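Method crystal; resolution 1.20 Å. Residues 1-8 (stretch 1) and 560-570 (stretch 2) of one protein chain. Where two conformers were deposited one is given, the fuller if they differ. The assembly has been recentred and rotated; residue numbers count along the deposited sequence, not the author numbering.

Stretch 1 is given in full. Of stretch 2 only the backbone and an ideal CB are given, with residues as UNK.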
# COMPACT_ATOMS: atom_id res chain seq x y z
N VAL A 1 3.79 39.41 2.82
CA VAL A 1 2.57 39.50 2.03
C VAL A 1 1.40 39.52 3.00
O VAL A 1 1.42 38.74 3.96
CB VAL A 1 2.44 38.37 0.97
CG1 VAL A 1 2.42 36.98 1.55
CG2 VAL A 1 1.18 38.52 0.13
N THR A 2 0.38 40.32 2.71
CA THR A 2 -0.87 40.30 3.50
C THR A 2 -1.84 39.25 2.96
O THR A 2 -2.08 39.26 1.74
CB THR A 2 -1.52 41.66 3.48
OG1 THR A 2 -0.66 42.59 4.13
CG2 THR A 2 -2.88 41.63 4.17
N VAL A 3 -2.31 38.38 3.80
CA VAL A 3 -3.31 37.37 3.43
C VAL A 3 -4.60 37.67 4.15
O VAL A 3 -4.67 37.51 5.39
CB VAL A 3 -2.83 35.95 3.75
CG1 VAL A 3 -3.87 34.95 3.34
CG2 VAL A 3 -1.53 35.65 3.05
N THR A 4 -5.59 38.16 3.42
CA THR A 4 -6.90 38.47 3.98
C THR A 4 -7.77 37.23 3.86
O THR A 4 -7.91 36.70 2.73
CB THR A 4 -7.50 39.68 3.27
OG1 THR A 4 -6.65 40.81 3.50
CG2 THR A 4 -8.89 40.00 3.77
N VAL A 5 -8.43 36.83 4.94
CA VAL A 5 -9.24 35.60 5.00
C VAL A 5 -10.70 35.99 4.94
O VAL A 5 -11.16 36.79 5.78
CB VAL A 5 -8.92 34.80 6.26
CG1 VAL A 5 -9.69 33.51 6.21
CG2 VAL A 5 -7.40 34.57 6.35
N ASN A 6 -11.45 35.46 3.99
CA ASN A 6 -12.89 35.71 3.92
C ASN A 6 -13.59 34.91 5.01
O ASN A 6 -13.33 33.70 5.17
CB ASN A 6 -13.38 35.30 2.53
CG ASN A 6 -14.72 35.87 2.12
OD1 ASN A 6 -15.68 35.89 2.89
ND2 ASN A 6 -14.74 36.28 0.85
N LYS A 7 -14.51 35.56 5.73
CA LYS A 7 -15.30 34.87 6.75
C LYS A 7 -16.33 33.92 6.14
O LYS A 7 -16.87 33.11 6.88
CB LYS A 7 -16.01 35.84 7.68
CG LYS A 7 -17.11 36.66 7.02
CD LYS A 7 -17.95 37.52 7.98
CE LYS A 7 -18.84 38.50 7.26
NZ LYS A 7 -19.85 37.80 6.43
N ASN A 8 -16.66 34.06 4.87
CA ASN A 8 -17.71 33.28 4.21
C ASN A 8 -17.10 32.12 3.43
O ASN A 8 -16.45 32.35 2.41
CB ASN A 8 -18.51 34.14 3.28
CG ASN A 8 -19.32 35.19 3.98
OD1 ASN A 8 -19.83 34.97 5.09
ND2 ASN A 8 -19.41 36.32 3.33
N UNK A 560 9.91 33.92 3.95
CA UNK A 560 8.90 34.91 3.57
C UNK A 560 7.91 35.12 4.72
O UNK A 560 7.50 34.12 5.30
CB UNK A 560 8.16 34.47 2.30
N UNK A 561 7.48 36.33 4.96
CA UNK A 561 6.54 36.65 6.06
C UNK A 561 5.13 36.82 5.50
O UNK A 561 4.97 37.33 4.37
CB UNK A 561 6.97 37.92 6.80
N UNK A 562 4.15 36.40 6.28
CA UNK A 562 2.76 36.53 5.96
C UNK A 562 2.08 37.25 7.10
O UNK A 562 2.21 36.84 8.24
CB UNK A 562 2.12 35.17 5.69
N UNK A 563 1.31 38.28 6.77
CA UNK A 563 0.48 38.98 7.73
C UNK A 563 -0.96 38.51 7.49
O UNK A 563 -1.55 38.86 6.46
CB UNK A 563 0.62 40.50 7.60
N UNK A 564 -1.47 37.69 8.40
CA UNK A 564 -2.85 37.19 8.30
C UNK A 564 -3.81 38.19 8.87
O UNK A 564 -3.63 38.66 10.01
CB UNK A 564 -3.01 35.85 9.02
N UNK A 565 -4.84 38.50 8.09
CA UNK A 565 -5.91 39.43 8.47
C UNK A 565 -7.22 38.66 8.52
O UNK A 565 -7.73 38.24 7.48
CB UNK A 565 -6.00 40.60 7.49
N UNK A 566 -7.71 38.47 9.73
CA UNK A 566 -8.95 37.74 10.06
C UNK A 566 -9.95 38.72 10.69
O UNK A 566 -10.90 38.26 11.43
CB UNK A 566 -8.67 36.57 11.01
N UNK A 567 -9.86 40.00 10.36
CA UNK A 567 -10.75 41.00 10.97
C UNK A 567 -12.21 40.85 10.51
O UNK A 567 -13.08 41.44 11.16
CB UNK A 567 -10.25 42.41 10.64
N UNK A 568 -12.51 40.11 9.44
CA UNK A 568 -13.92 39.91 9.05
C UNK A 568 -14.67 39.05 10.07
O UNK A 568 -15.91 39.09 10.13
CB UNK A 568 -14.00 39.26 7.67
N UNK A 569 -13.96 38.19 10.78
CA UNK A 569 -14.60 37.26 11.73
C UNK A 569 -15.12 38.02 12.95
O UNK A 569 -14.65 39.12 13.32
CB UNK A 569 -13.62 36.17 12.17
N UNK A 570 -16.10 37.43 13.60
CA UNK A 570 -16.59 37.90 14.92
C UNK A 570 -15.53 37.73 16.00
O UNK A 570 -15.30 38.69 16.81
CB UNK A 570 -17.86 37.14 15.32

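Stretch 2 runs parallel to stretch 1, and main-chain hydrogen bonds set the register. Val1 N donates to O of position 561 (2.8 Å), and N of 563 donates to Val1 O (2.8 Å). Val3 N donates to O of 563 (2.8 Å), N of 565 to Val3 O (2.9 Å), and Val5 N to O of 565 (3.0 Å).

Position 560 has an extended backbone, and nothing of stretch 1 lies within 5.5 Å of its CB. Many residues would fit. It is Gln560, which makes no contact across.

At 561 the CB points sideways, 5.3 Å from Val1 N. Again many would fit. It is Ser561, and its carbonyl rather than its hydroxyl serves stretch 1.

At 562 the CB points sideways, 4.5 Å from Val3 CG2, with Val1 CG1 also near. Two valines favour an apolar side chain: Leu, Ile, Val or Met. It is Leu562. Its CG lies 4.2 Å from Val1 CG1, and its CD2 lies 4.1 Å from Val3 CG2.

Position 563 pairs with Thr2, and its CB is 4.2 Å from Thr2 OG1. An extended backbone beside a hydroxyl suits Thr, Ser or Val, or a longer polar chain. It is Thr563. One water joins the two hydroxyls, at 2.8 Å from Thr2 OG1 and 2.8 Å from Thr563 OG1.

Position 564 pairs with Val3, and its CB shares a face of the sheet with that valine. A large apolar or aromatic residue would suit. It is Phe564, whose CD1 comes to 3.7 Å from Val3 CB.

Position 565 returns to the face of Thr2 and Thr4. Its CB is 4.1 Å from Thr4 OG1 and 4.7 Å from Thr2 CG2. Thr, Val or a long polar chain with an aliphatic stem would fit. It is Gln565. Its CG packs 3.9 Å from Thr2 CG2, and its NE2 donates to a water (2.9 Å) that also bonds Thr2 OG1 (2.9 Å).

At 566 a type I turn to 569 begins. The CB is 5.1 Å from Val5 CB, so an apolar chain could reach it. It is Leu566, with CD1 3.8 Å from Val5 CG2.

Position 567, inside the turn, has no neighbour in stretch 1. Small or polar residues suit. It is Thr567.

At 568 the CB points toward stretch 1, 4.0 Å from Lys7 CB. Lys7 N has no partner among the visible atoms. Gln or Glu could bring it an acceptor. It is Gln568: Lys7 N donates to its OE1 (3.0 Å). A water donates to that OE1 (2.8 Å) and to Asn6 OD1 (2.9 Å).

At 569 the CB is sideways, 5.1 Å from Lys7 CB. A long apolar or aromatic side chain could reach back. It is Phe569. Lys7 CA sits over one ring face, 4.0 Å from the ring centroid, and Val5 CG1 meets the edge, 3.8 Å from CE1.

Position 570 faces open space, where polar residues suit. It is Asn570.

Stretch 2, residues 560-570: QSLTFQLTQFN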
# COMPACT_ATOMS: atom_id res chain seq x y z
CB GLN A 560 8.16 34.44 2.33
CG GLN A 560 9.03 34.14 1.14
CD GLN A 560 8.45 34.95 0.05
OE1 GLN A 560 8.40 36.15 0.29
NE2 GLN A 560 7.83 34.29 -0.93
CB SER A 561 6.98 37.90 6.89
OG SER A 561 8.17 37.56 7.59
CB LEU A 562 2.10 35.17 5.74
CG LEU A 562 2.80 34.28 4.70
CD1 LEU A 562 3.78 33.34 5.35
CD2 LEU A 562 1.81 33.46 3.87
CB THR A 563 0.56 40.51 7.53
OG1 THR A 563 1.92 40.98 7.48
CG2 THR A 563 -0.26 41.20 8.60
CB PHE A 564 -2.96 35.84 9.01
CG PHE A 564 -2.25 34.75 8.26
CD1 PHE A 564 -2.79 34.23 7.07
CD2 PHE A 564 -1.01 34.31 8.66
CE1 PHE A 564 -2.08 33.26 6.38
CE2 PHE A 564 -0.32 33.34 7.95
CZ PHE A 564 -0.85 32.82 6.80
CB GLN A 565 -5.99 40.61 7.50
CG GLN A 565 -4.81 41.50 7.52
CD GLN A 565 -4.62 42.34 8.76
OE1 GLN A 565 -5.46 42.29 9.65
NE2 GLN A 565 -3.62 43.22 8.74
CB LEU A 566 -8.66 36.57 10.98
CG LEU A 566 -8.04 35.33 10.29
CD1 LEU A 566 -6.61 35.54 9.94
CD2 LEU A 566 -8.21 34.13 11.12
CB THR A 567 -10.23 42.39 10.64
OG1 THR A 567 -10.16 42.57 9.25
CG2 THR A 567 -8.90 42.63 11.32
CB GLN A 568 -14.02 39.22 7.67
CG GLN A 568 -13.56 40.14 6.55
CD GLN A 568 -13.62 39.44 5.22
OE1 GLN A 568 -14.43 38.49 5.04
NE2 GLN A 568 -12.79 39.92 4.29
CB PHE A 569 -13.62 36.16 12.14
CG PHE A 569 -13.22 35.22 11.01
CD1 PHE A 569 -12.21 35.52 10.09
CD2 PHE A 569 -13.94 34.10 10.77
CE1 PHE A 569 -11.92 34.74 9.00
CE2 PHE A 569 -13.60 33.25 9.70
CZ PHE A 569 -12.56 33.57 8.84
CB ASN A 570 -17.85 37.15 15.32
CG ASN A 570 -18.96 37.45 14.35
OD1 ASN A 570 -19.28 38.60 14.16
ND2 ASN A 570 -19.49 36.43 13.70
O HOH W 1 -2.04 43.78 6.33
O HOH W 2 1.89 42.81 5.33
O HOH W 3 -10.74 38.87 7.49
O HOH W 4 -16.42 38.64 3.12
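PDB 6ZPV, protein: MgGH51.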